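Local coordinates for lactococcal prophage ps3 protein 05 (Staphylococcus epidermidis ATCC 12228, PDB 3G8W) that is probably an acetyltransferase of the GNAT superfamily, expected to transfer an acetyl group from acetyl-CoA to an acceptor substrate, at residues F58-T69 / V98-Y109; I115-S124 / D156-T165. All coordinates share one frame; numbering follows the deposited sequence.

Interaction 1: F58-T69 / V98-Y109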
loop_
_atom_site.group_PDB
_atom_site.type_symbol
_atom_site.label_atom_id
_atom_site.label_comp_id
_atom_site.label_asym_id
_atom_site.label_seq_id
_atom_site.Cartn_x
_atom_site.Cartn_y
_atom_site.Cartn_z
ATOM N N PHE B 58 -2.302 3.895 17.864
ATOM C CA PHE B 58 -2.214 4.741 19.052
ATOM C C PHE B 58 -3.576 5.022 19.649
ATOM O O PHE B 58 -4.563 5.123 18.913
ATOM C CB PHE B 58 -1.561 6.059 18.727
ATOM C CG PHE B 58 -0.130 5.947 18.345
ATOM C CD1 PHE B 58 0.861 6.309 19.244
ATOM C CD2 PHE B 58 0.230 5.532 17.066
ATOM C CE1 PHE B 58 2.190 6.240 18.871
ATOM C CE2 PHE B 58 1.567 5.453 16.685
ATOM C CZ PHE B 58 2.548 5.807 17.574
ATOM N N GLY B 59 -3.619 5.170 20.975
ATOM C CA GLY B 59 -4.854 5.519 21.684
ATOM C C GLY B 59 -4.733 6.730 22.591
ATOM O O GLY B 59 -3.690 6.950 23.198
ATOM N N ALA B 60 -5.798 7.530 22.661
ATOM C CA ALA B 60 -5.907 8.591 23.670
ATOM C C ALA B 60 -6.781 8.115 24.839
ATOM O O ALA B 60 -7.849 7.524 24.634
ATOM C CB ALA B 60 -6.463 9.850 23.068
ATOM N N PHE B 61 -6.321 8.367 26.062
ATOM C CA PHE B 61 -6.999 7.855 27.246
ATOM C C PHE B 61 -7.461 8.942 28.187
ATOM O O PHE B 61 -6.674 9.796 28.607
ATOM C CB PHE B 61 -6.105 6.879 28.006
ATOM C CG PHE B 61 -6.014 5.532 27.366
ATOM C CD1 PHE B 61 -6.975 4.558 27.631
ATOM C CD2 PHE B 61 -4.981 5.238 26.475
ATOM C CE1 PHE B 61 -6.901 3.306 27.028
ATOM C CE2 PHE B 61 -4.893 3.987 25.870
ATOM C CZ PHE B 61 -5.857 3.017 26.146
ATOM N N GLU B 62 -8.757 8.900 28.490
ATOM C CA GLU B 62 -9.349 9.643 29.596
ATOM C C GLU B 62 -9.543 8.625 30.728
ATOM O O GLU B 62 -10.341 7.694 30.590
ATOM C CB GLU B 62 -10.685 10.243 29.158
ATOM C CG GLU B 62 -11.178 11.426 29.974
ATOM C CD GLU B 62 -12.684 11.676 29.798
ATOM O OE1 GLU B 62 -13.309 10.993 28.940
ATOM O OE2 GLU B 62 -13.247 12.545 30.524
ATOM N N ASP B 63 -8.811 8.793 31.828
ATOM C CA ASP B 63 -8.767 7.791 32.911
ATOM C C ASP B 63 -8.644 6.364 32.342
ATOM O O ASP B 63 -7.721 6.081 31.568
ATOM C CB ASP B 63 -9.976 7.927 33.851
ATOM N N ASP B 64 -9.579 5.483 32.701
ATOM C CA ASP B 64 -9.582 4.099 32.196
ATOM C C ASP B 64 -10.056 3.967 30.736
ATOM O O ASP B 64 -9.795 2.957 30.083
ATOM C CB ASP B 64 -10.411 3.190 33.123
ATOM N N GLU B 65 -10.740 4.993 30.231
ATOM C CA GLU B 65 -11.437 4.911 28.948
ATOM C C GLU B 65 -10.576 5.294 27.740
ATOM O O GLU B 65 -9.936 6.347 27.701
ATOM C CB GLU B 65 -12.730 5.749 28.989
ATOM C CG GLU B 65 -14.036 4.975 29.253
ATOM C CD GLU B 65 -14.143 4.375 30.666
ATOM O OE1 GLU B 65 -15.050 4.777 31.441
ATOM O OE2 GLU B 65 -13.330 3.487 31.005
ATOM N N LEU B 66 -10.558 4.415 26.753
ATOM C CA LEU B 66 -9.971 4.754 25.472
ATOM C C LEU B 66 -10.935 5.714 24.764
ATOM O O LEU B 66 -12.134 5.448 24.677
ATOM C CB LEU B 66 -9.712 3.488 24.651
ATOM C CG LEU B 66 -8.985 3.663 23.318
ATOM C CD1 LEU B 66 -7.587 4.274 23.469
ATOM C CD2 LEU B 66 -8.941 2.336 22.574
ATOM N N VAL B 67 -10.418 6.836 24.277
ATOM C CA VAL B 67 -11.282 7.943 23.846
ATOM C C VAL B 67 -11.100 8.240 22.369
ATOM O O VAL B 67 -12.043 8.597 21.666
ATOM C CB VAL B 67 -11.027 9.201 24.696
ATOM C CG1 VAL B 67 -11.715 10.388 24.112
ATOM C CG2 VAL B 67 -11.532 8.980 26.100
ATOM N N ALA B 68 -9.877 8.083 21.898
ATOM C CA ALA B 68 -9.617 8.168 20.484
ATOM C C ALA B 68 -8.622 7.082 20.082
ATOM O O ALA B 68 -8.035 6.425 20.945
ATOM C CB ALA B 68 -9.111 9.563 20.127
ATOM N N THR B 69 -8.456 6.900 18.770
ATOM C CA THR B 69 -7.583 5.851 18.217
ATOM C C THR B 69 -7.157 6.184 16.801
ATOM O O THR B 69 -7.900 6.833 16.056
ATOM C CB THR B 69 -8.281 4.474 18.213
ATOM O OG1 THR B 69 -7.479 3.533 18.936
ATOM C CG2 THR B 69 -8.544 3.965 16.787
ATOM N N VAL B 98 -9.652 16.323 21.337
ATOM C CA VAL B 98 -8.923 15.121 21.704
ATOM C C VAL B 98 -8.238 14.481 20.500
ATOM O O VAL B 98 -7.076 14.106 20.589
ATOM C CB VAL B 98 -9.870 14.103 22.388
ATOM C CG1 VAL B 98 -9.164 12.802 22.672
ATOM C CG2 VAL B 98 -10.427 14.693 23.674
ATOM N N ASN B 99 -8.955 14.339 19.387
ATOM C CA ASN B 99 -8.381 13.732 18.187
ATOM C C ASN B 99 -7.194 14.561 17.682
ATOM O O ASN B 99 -6.143 14.021 17.365
ATOM C CB ASN B 99 -9.441 13.575 17.090
ATOM C CG ASN B 99 -9.077 12.504 16.060
ATOM O OD1 ASN B 99 -8.772 11.361 16.398
ATOM N ND2 ASN B 99 -9.130 12.867 14.795
ATOM N N ARG B 100 -7.368 15.883 17.628
ATOM C CA ARG B 100 -6.304 16.801 17.229
ATOM C C ARG B 100 -5.075 16.549 18.080
ATOM O O ARG B 100 -3.966 16.541 17.574
ATOM C CB ARG B 100 -6.757 18.245 17.330
ATOM C CG ARG B 100 -5.712 19.236 16.977
ATOM C CD ARG B 100 -6.253 20.661 16.961
ATOM N NE ARG B 100 -7.498 20.814 16.196
ATOM C CZ ARG B 100 -7.578 20.978 14.872
ATOM N NH1 ARG B 100 -6.491 21.018 14.125
ATOM N NH2 ARG B 100 -8.756 21.100 14.287
ATOM N N GLU B 101 -5.263 16.306 19.365
ATOM C CA GLU B 101 -4.126 16.029 20.224
ATOM C C GLU B 101 -3.495 14.677 19.866
ATOM O O GLU B 101 -2.268 14.524 19.868
ATOM C CB GLU B 101 -4.558 16.076 21.678
ATOM C CG GLU B 101 -3.477 16.472 22.637
ATOM C CD GLU B 101 -3.995 16.510 24.070
ATOM O OE1 GLU B 101 -3.439 15.768 24.931
ATOM O OE2 GLU B 101 -4.972 17.274 24.333
ATOM N N LEU B 102 -4.340 13.701 19.553
ATOM C CA LEU B 102 -3.886 12.392 19.105
ATOM C C LEU B 102 -3.063 12.455 17.788
ATOM O O LEU B 102 -1.963 11.891 17.732
ATOM C CB LEU B 102 -5.103 11.486 18.924
ATOM C CG LEU B 102 -5.109 9.969 19.082
ATOM C CD1 LEU B 102 -5.703 9.395 17.840
ATOM C CD2 LEU B 102 -3.758 9.370 19.324
ATOM N N ILE B 103 -3.590 13.137 16.748
ATOM C CA ILE B 103 -2.910 13.216 15.440
ATOM C C ILE B 103 -1.535 13.829 15.638
ATOM O O ILE B 103 -0.547 13.302 15.136
ATOM C CB ILE B 103 -3.747 13.932 14.314
ATOM C CG1 ILE B 103 -4.980 13.106 13.934
ATOM C CG2 ILE B 103 -2.930 14.171 13.045
ATOM C CD1 ILE B 103 -4.787 11.602 14.022
ATOM N N ASN B 104 -1.468 14.894 16.426
ATOM C CA ASN B 104 -0.197 15.499 16.781
ATOM C C ASN B 104 0.804 14.556 17.426
ATOM O O ASN B 104 1.973 14.586 17.063
ATOM C CB ASN B 104 -0.402 16.723 17.644
ATOM C CG ASN B 104 -0.511 18.009 16.824
ATOM O OD1 ASN B 104 -0.277 19.091 17.358
ATOM N ND2 ASN B 104 -0.853 17.907 15.538
ATOM N N HIS B 105 0.355 13.712 18.351
ATOM C CA HIS B 105 1.241 12.746 19.000
ATOM C C HIS B 105 1.805 11.867 17.897
ATOM O O HIS B 105 3.019 11.626 17.827
ATOM C CB HIS B 105 0.466 11.892 20.015
ATOM C CG HIS B 105 1.321 10.969 20.835
ATOM N ND1 HIS B 105 1.899 9.824 20.321
ATOM C CD2 HIS B 105 1.665 11.001 22.145
ATOM C CE1 HIS B 105 2.584 9.207 21.269
ATOM N NE2 HIS B 105 2.451 9.896 22.386
ATOM N N ILE B 106 0.918 11.422 17.008
ATOM C CA ILE B 106 1.304 10.489 15.965
ATOM C C ILE B 106 2.297 11.146 15.026
ATOM O O ILE B 106 3.206 10.491 14.548
ATOM C CB ILE B 106 0.097 9.898 15.213
ATOM C CG1 ILE B 106 -0.770 9.053 16.167
ATOM C CG2 ILE B 106 0.570 9.076 14.030
ATOM C CD1 ILE B 106 -1.944 8.346 15.478
ATOM N N ILE B 107 2.151 12.443 14.797
ATOM C CA ILE B 107 3.127 13.145 13.979
ATOM C C ILE B 107 4.489 13.164 14.665
ATOM O O ILE B 107 5.512 12.872 14.032
ATOM C CB ILE B 107 2.670 14.559 13.590
ATOM C CG1 ILE B 107 1.478 14.467 12.630
ATOM C CG2 ILE B 107 3.796 15.295 12.906
ATOM C CD1 ILE B 107 0.899 15.804 12.230
ATOM N N GLN B 108 4.503 13.458 15.962
ATOM C CA GLN B 108 5.761 13.524 16.684
ATOM C C GLN B 108 6.485 12.186 16.657
ATOM O O GLN B 108 7.705 12.145 16.518
ATOM C CB GLN B 108 5.570 14.009 18.121
ATOM C CG GLN B 108 6.849 14.609 18.751
ATOM C CD GLN B 108 7.430 15.770 17.922
ATOM O OE1 GLN B 108 6.718 16.427 17.150
ATOM N NE2 GLN B 108 8.725 16.018 18.080
ATOM N N TYR B 109 5.724 11.104 16.784
ATOM C CA TYR B 109 6.273 9.766 16.712
ATOM C C TYR B 109 6.885 9.492 15.324
ATOM O O TYR B 109 7.994 8.931 15.220
ATOM C CB TYR B 109 5.187 8.746 17.015
ATOM C CG TYR B 109 5.657 7.325 16.820
ATOM C CD1 TYR B 109 5.434 6.647 15.610
ATOM C CD2 TYR B 109 6.356 6.654 17.844
ATOM C CE1 TYR B 109 5.872 5.335 15.435
ATOM C CE2 TYR B 109 6.800 5.348 17.680
ATOM C CZ TYR B 109 6.553 4.697 16.483
ATOM O OH TYR B 109 6.993 3.407 16.334
#

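Interaction 2: I115-S124 / D156-T165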
loop_
_atom_site.group_PDB
_atom_site.type_symbol
_atom_site.label_atom_id
_atom_site.label_comp_id
_atom_site.label_asym_id
_atom_site.label_seq_id
_atom_site.Cartn_x
_atom_site.Cartn_y
_atom_site.Cartn_z
ATOM N N ILE B 115 10.194 8.912 9.640
ATOM C CA ILE B 115 9.184 8.904 8.606
ATOM C C ILE B 115 9.036 10.319 8.042
ATOM O O ILE B 115 8.697 11.250 8.755
ATOM C CB ILE B 115 7.850 8.321 9.137
ATOM C CG1 ILE B 115 8.058 6.832 9.503
ATOM C CG2 ILE B 115 6.696 8.552 8.128
ATOM C CD1 ILE B 115 7.095 6.243 10.570
ATOM N N GLU B 116 9.331 10.464 6.762
ATOM C CA GLU B 116 9.334 11.760 6.112
ATOM C C GLU B 116 7.980 12.261 5.676
ATOM O O GLU B 116 7.739 13.469 5.662
ATOM C CB GLU B 116 10.252 11.721 4.909
ATOM C CG GLU B 116 11.505 12.481 5.114
ATOM C CD GLU B 116 12.683 11.759 4.570
ATOM O OE1 GLU B 116 12.813 11.680 3.332
ATOM O OE2 GLU B 116 13.482 11.256 5.383
ATOM N N THR B 117 7.096 11.358 5.271
ATOM C CA THR B 117 5.810 11.818 4.827
ATOM C C THR B 117 4.643 10.936 5.304
ATOM O O THR B 117 4.780 9.716 5.419
ATOM C CB THR B 117 5.792 12.089 3.288
ATOM O OG1 THR B 117 5.410 10.923 2.566
ATOM C CG2 THR B 117 7.137 12.626 2.760
ATOM N N LEU B 118 3.506 11.573 5.597
ATOM C CA LEU B 118 2.294 10.864 6.000
ATOM C C LEU B 118 1.219 11.024 4.947
ATOM O O LEU B 118 1.047 12.121 4.391
ATOM C CB LEU B 118 1.764 11.376 7.333
ATOM C CG LEU B 118 2.695 11.169 8.531
ATOM C CD1 LEU B 118 2.099 11.776 9.806
ATOM C CD2 LEU B 118 3.039 9.708 8.750
HETATM N N MSE B 119 0.517 9.922 4.673
HETATM C CA MSE B 119 -0.636 9.924 3.808
HETATM C C MSE B 119 -1.878 9.337 4.479
HETATM O O MSE B 119 -1.805 8.436 5.319
HETATM C CB MSE B 119 -0.350 9.150 2.530
HETATM C CG MSE B 119 0.384 9.911 1.456
HETATM SE SE MSE B 119 1.456 8.632 0.456
HETATM C CE MSE B 119 0.166 7.794 -0.698
ATOM N N ILE B 120 -3.028 9.842 4.068
ATOM C CA ILE B 120 -4.307 9.312 4.489
ATOM C C ILE B 120 -5.248 9.360 3.299
ATOM O O ILE B 120 -5.231 10.311 2.520
ATOM C CB ILE B 120 -4.879 10.067 5.734
ATOM C CG1 ILE B 120 -6.124 9.373 6.271
ATOM C CG2 ILE B 120 -5.066 11.592 5.497
ATOM C CD1 ILE B 120 -6.238 9.511 7.802
ATOM N N ALA B 121 -6.023 8.294 3.140
ATOM C CA ALA B 121 -7.064 8.223 2.132
ATOM C C ALA B 121 -8.375 8.467 2.843
ATOM O O ALA B 121 -8.709 7.770 3.812
ATOM C CB ALA B 121 -7.064 6.865 1.461
ATOM N N ILE B 122 -9.110 9.482 2.387
ATOM C CA ILE B 122 -10.411 9.837 2.983
ATOM C C ILE B 122 -11.496 9.713 1.938
ATOM O O ILE B 122 -11.301 10.146 0.799
ATOM C CB ILE B 122 -10.413 11.262 3.547
ATOM C CG1 ILE B 122 -9.320 11.390 4.613
ATOM C CG2 ILE B 122 -11.747 11.550 4.163
ATOM C CD1 ILE B 122 -8.872 12.803 4.958
ATOM N N ALA B 123 -12.622 9.110 2.331
ATOM C CA ALA B 123 -13.783 8.929 1.450
ATOM C C ALA B 123 -14.297 10.264 0.946
ATOM O O ALA B 123 -14.617 11.146 1.730
ATOM C CB ALA B 123 -14.884 8.190 2.174
ATOM N N SER B 124 -14.392 10.409 -0.365
ATOM C CA SER B 124 -14.729 11.696 -0.971
ATOM C C SER B 124 -15.873 12.487 -0.328
ATOM O O SER B 124 -15.932 13.703 -0.467
ATOM C CB SER B 124 -14.945 11.538 -2.470
ATOM O OG SER B 124 -13.669 11.453 -3.106
ATOM N N ASP B 156 -15.293 6.862 -3.888
ATOM C CA ASP B 156 -14.089 7.602 -4.263
ATOM C C ASP B 156 -13.273 8.021 -3.037
ATOM O O ASP B 156 -13.814 8.167 -1.943
ATOM C CB ASP B 156 -14.455 8.840 -5.093
ATOM C CG ASP B 156 -15.215 8.495 -6.336
ATOM O OD1 ASP B 156 -15.118 7.349 -6.832
ATOM O OD2 ASP B 156 -15.915 9.387 -6.837
ATOM N N GLU B 157 -11.976 8.223 -3.210
ATOM C CA GLU B 157 -11.193 8.688 -2.078
ATOM C C GLU B 157 -10.268 9.813 -2.468
ATOM O O GLU B 157 -9.762 9.860 -3.605
ATOM C CB GLU B 157 -10.408 7.539 -1.395
ATOM C CG GLU B 157 -11.264 6.659 -0.450
ATOM C CD GLU B 157 -10.508 5.450 0.147
ATOM O OE1 GLU B 157 -11.106 4.694 0.964
ATOM O OE2 GLU B 157 -9.326 5.248 -0.203
ATOM N N ASN B 158 -10.070 10.724 -1.524
ATOM C CA ASN B 158 -9.099 11.786 -1.694
ATOM C C ASN B 158 -7.908 11.411 -0.865
ATOM O O ASN B 158 -8.023 11.086 0.315
ATOM C CB ASN B 158 -9.646 13.160 -1.301
ATOM C CG ASN B 158 -10.435 13.827 -2.424
ATOM O OD1 ASN B 158 -11.645 13.960 -2.339
ATOM N ND2 ASN B 158 -9.753 14.239 -3.478
ATOM N N TRP B 159 -6.763 11.403 -1.519
ATOM C CA TRP B 159 -5.543 11.110 -0.865
ATOM C C TRP B 159 -4.925 12.421 -0.492
ATOM O O TRP B 159 -4.697 13.288 -1.354
ATOM C CB TRP B 159 -4.616 10.344 -1.786
ATOM C CG TRP B 159 -4.910 8.882 -1.875
ATOM C CD1 TRP B 159 -5.766 8.287 -2.736
ATOM C CD2 TRP B 159 -4.310 7.827 -1.115
ATOM N NE1 TRP B 159 -5.747 6.926 -2.560
ATOM C CE2 TRP B 159 -4.856 6.616 -1.579
ATOM C CE3 TRP B 159 -3.353 7.788 -0.095
ATOM C CZ2 TRP B 159 -4.495 5.370 -1.059
ATOM C CZ3 TRP B 159 -2.969 6.526 0.430
ATOM C CH2 TRP B 159 -3.559 5.336 -0.051
ATOM N N LEU B 160 -4.666 12.548 0.810
ATOM C CA LEU B 160 -3.919 13.678 1.356
ATOM C C LEU B 160 -2.514 13.316 1.843
ATOM O O LEU B 160 -2.237 12.178 2.258
ATOM C CB LEU B 160 -4.687 14.297 2.506
ATOM C CG LEU B 160 -5.987 15.021 2.235
ATOM C CD1 LEU B 160 -6.921 14.121 1.510
ATOM C CD2 LEU B 160 -6.530 15.403 3.599
ATOM N N ILE B 161 -1.649 14.317 1.835
ATOM C CA ILE B 161 -0.261 14.133 2.232
ATOM C C ILE B 161 0.173 15.251 3.211
ATOM O O ILE B 161 -0.220 16.420 3.086
ATOM C CB ILE B 161 0.655 14.032 0.979
ATOM C CG1 ILE B 161 2.126 13.882 1.345
ATOM C CG2 ILE B 161 0.476 15.255 0.070
ATOM C CD1 ILE B 161 3.024 13.446 0.157
ATOM N N TYR B 162 0.945 14.842 4.217
ATOM C CA TYR B 162 1.591 15.755 5.131
ATOM C C TYR B 162 3.066 15.404 5.122
ATOM O O TYR B 162 3.434 14.237 5.144
ATOM C CB TYR B 162 0.975 15.611 6.519
ATOM C CG TYR B 162 1.618 16.440 7.606
ATOM C CD1 TYR B 162 1.114 17.688 7.950
ATOM C CD2 TYR B 162 2.722 15.960 8.306
ATOM C CE1 TYR B 162 1.699 18.439 8.957
ATOM C CE2 TYR B 162 3.320 16.701 9.299
ATOM C CZ TYR B 162 2.802 17.937 9.631
ATOM O OH TYR B 162 3.404 18.659 10.644
ATOM N N SER B 163 3.905 16.424 5.052
ATOM C CA SER B 163 5.336 16.233 5.129
ATOM C C SER B 163 5.892 16.609 6.512
ATOM O O SER B 163 5.584 17.667 7.054
ATOM C CB SER B 163 6.016 17.047 4.055
ATOM O OG SER B 163 7.287 17.428 4.526
ATOM N N THR B 164 6.719 15.746 7.084
ATOM C CA THR B 164 7.228 16.020 8.413
ATOM C C THR B 164 8.610 16.655 8.391
ATOM O O THR B 164 9.330 16.574 9.378
ATOM C CB THR B 164 7.270 14.755 9.282
ATOM O OG1 THR B 164 8.012 13.741 8.598
ATOM C CG2 THR B 164 5.869 14.255 9.582
ATOM N N THR B 165 8.970 17.293 7.277
ATOM C CA THR B 165 10.291 17.940 7.116
ATOM C C THR B 165 10.131 19.445 6.865
ATOM O O THR B 165 9.180 19.849 6.170
ATOM C CB THR B 165 11.086 17.309 5.934
ATOM O OG1 THR B 165 10.245 17.247 4.770
ATOM C CG2 THR B 165 11.559 15.894 6.287
#

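Interaction 1: F58-T69 / V98-Y109
Phe-58 pushes its ring in among His-105, Ile-106 and Tyr-109, where helix 96-112 packs across the hairpin of strands 55-62 and 65-74 in the mixed sheet of the GNAT fold. The helix is the crossover of a beta-alpha-beta unit whose parallel strands, 83-91 and 117-123, are neighbours; this contact lays it over the sheet's N-terminal hairpin.

Phe-58 CZ comes down 3.5 Å from Tyr-109 CG, giving an edge-to-face pair with Phe-58 as the edge and the planes at 66°. CG1 of Ile-106 lies over one face of the Phe-58 ring in a CH-pi contact, 4.2 Å from the centroid. His-105 completes the aromatic cluster obliquely, ND1 being 3.8 Å from Phe-58 CD1. With chi1 of -66°, the phenyl group is carried away from its own carbonyl carbon and along the helix toward Tyr-109.

One turn back, the branches of Leu-102 divide the work: CD2 meets Phe-58 CB, and CD1 lies against Ala-68 CB and the carbonyl carbon of Thr-69. Beyond it, Val-98 CG1 meets Val-67 CG1 at 3.8 Å.

Ala-60 stands opposite two residues, a classic beta bulge: its O takes the N-H of Val-67 and, weakly, that of Ala-68. Farther out, Ile-103 rests on helix 127-136, and Asn-89 hydrogen-bonds both sides, its OD1 to Asn-99 ND2 and its ND2 to Thr-69 O.

Interaction 2: I115-S124 / D156-T165
Met-119, a selenomethionine, reaches over to Ile-161 and Trp-159 on the neighbouring antiparallel strand, part of the C-terminal half of the GNAT sheet. From CB, which passes 3.6 Å from Leu-160 O, the chain runs to CG, 4.2 Å from Ile-161 CB. Bends at chi2 and chi3 (149° and 78°) then turn it past SE toward the indole, where CE stops 3.6 Å from Trp-159 CZ3. Between nearest atoms, the same side chain is about 3 Å from a bound cyclohexylaminoethanesulfonic acid, probably a crystallisation additive.

Beside it, the methyl of Ala-121 stands over the centre of the six-membered ring of Trp-159, a CH-pi contact only 10° off the normal; NE1 of that indole bonds to Glu-144. On the face carrying Leu-118, Ile-120, Ile-122, Leu-160 and Tyr-162 the contacts are apolar, with Asn-158, bonded through OD1 to Lys-130, a polar member at one end. Ile-120 and Leu-160 lie flank to flank, and Ile-122 CD1 touches Leu-160 CD2 at 3.8 Å.

Reciprocal backbone bonds join Leu-118 with Tyr-162, Ile-120 with Leu-160 and Ile-122 with Asn-158. Near the subunit interface, Glu-116 packs its CG on Thr-165 CG2; OE1 is hydrogen-bonded to Tyr-154 and OE2 forms a salt bridge with Lys-149, both of the second subunit. The preceding residue, Ile-115, takes the hydroxyl of Thr-164: OG1 donates at 2.6 Å, approaching a lone pair of Ile-115 O within the plane of that carbonyl.

Overall arrangement
Following the chain from the N terminus, interaction 1 opens on the hairpin of strands 55-62 and 65-74, and closes when helix 96-112 comes back over it after strand 83-91. Interaction 2 starts only afterwards, on strand 117-123, and closes when strand 153-163 returns from helix 127-136 and strand 139-150. The two loops are therefore in series and neither nest nor cross. Strand 83-91 bridges the halves, pairing with 65-74 on one side and 117-123 on the other. Helix 96-112 also serves both: Ile-107 rests its CG1 on Leu-118 CD1 (4.0 Å) and its CD1 on Tyr-162 CZ (3.9 Å).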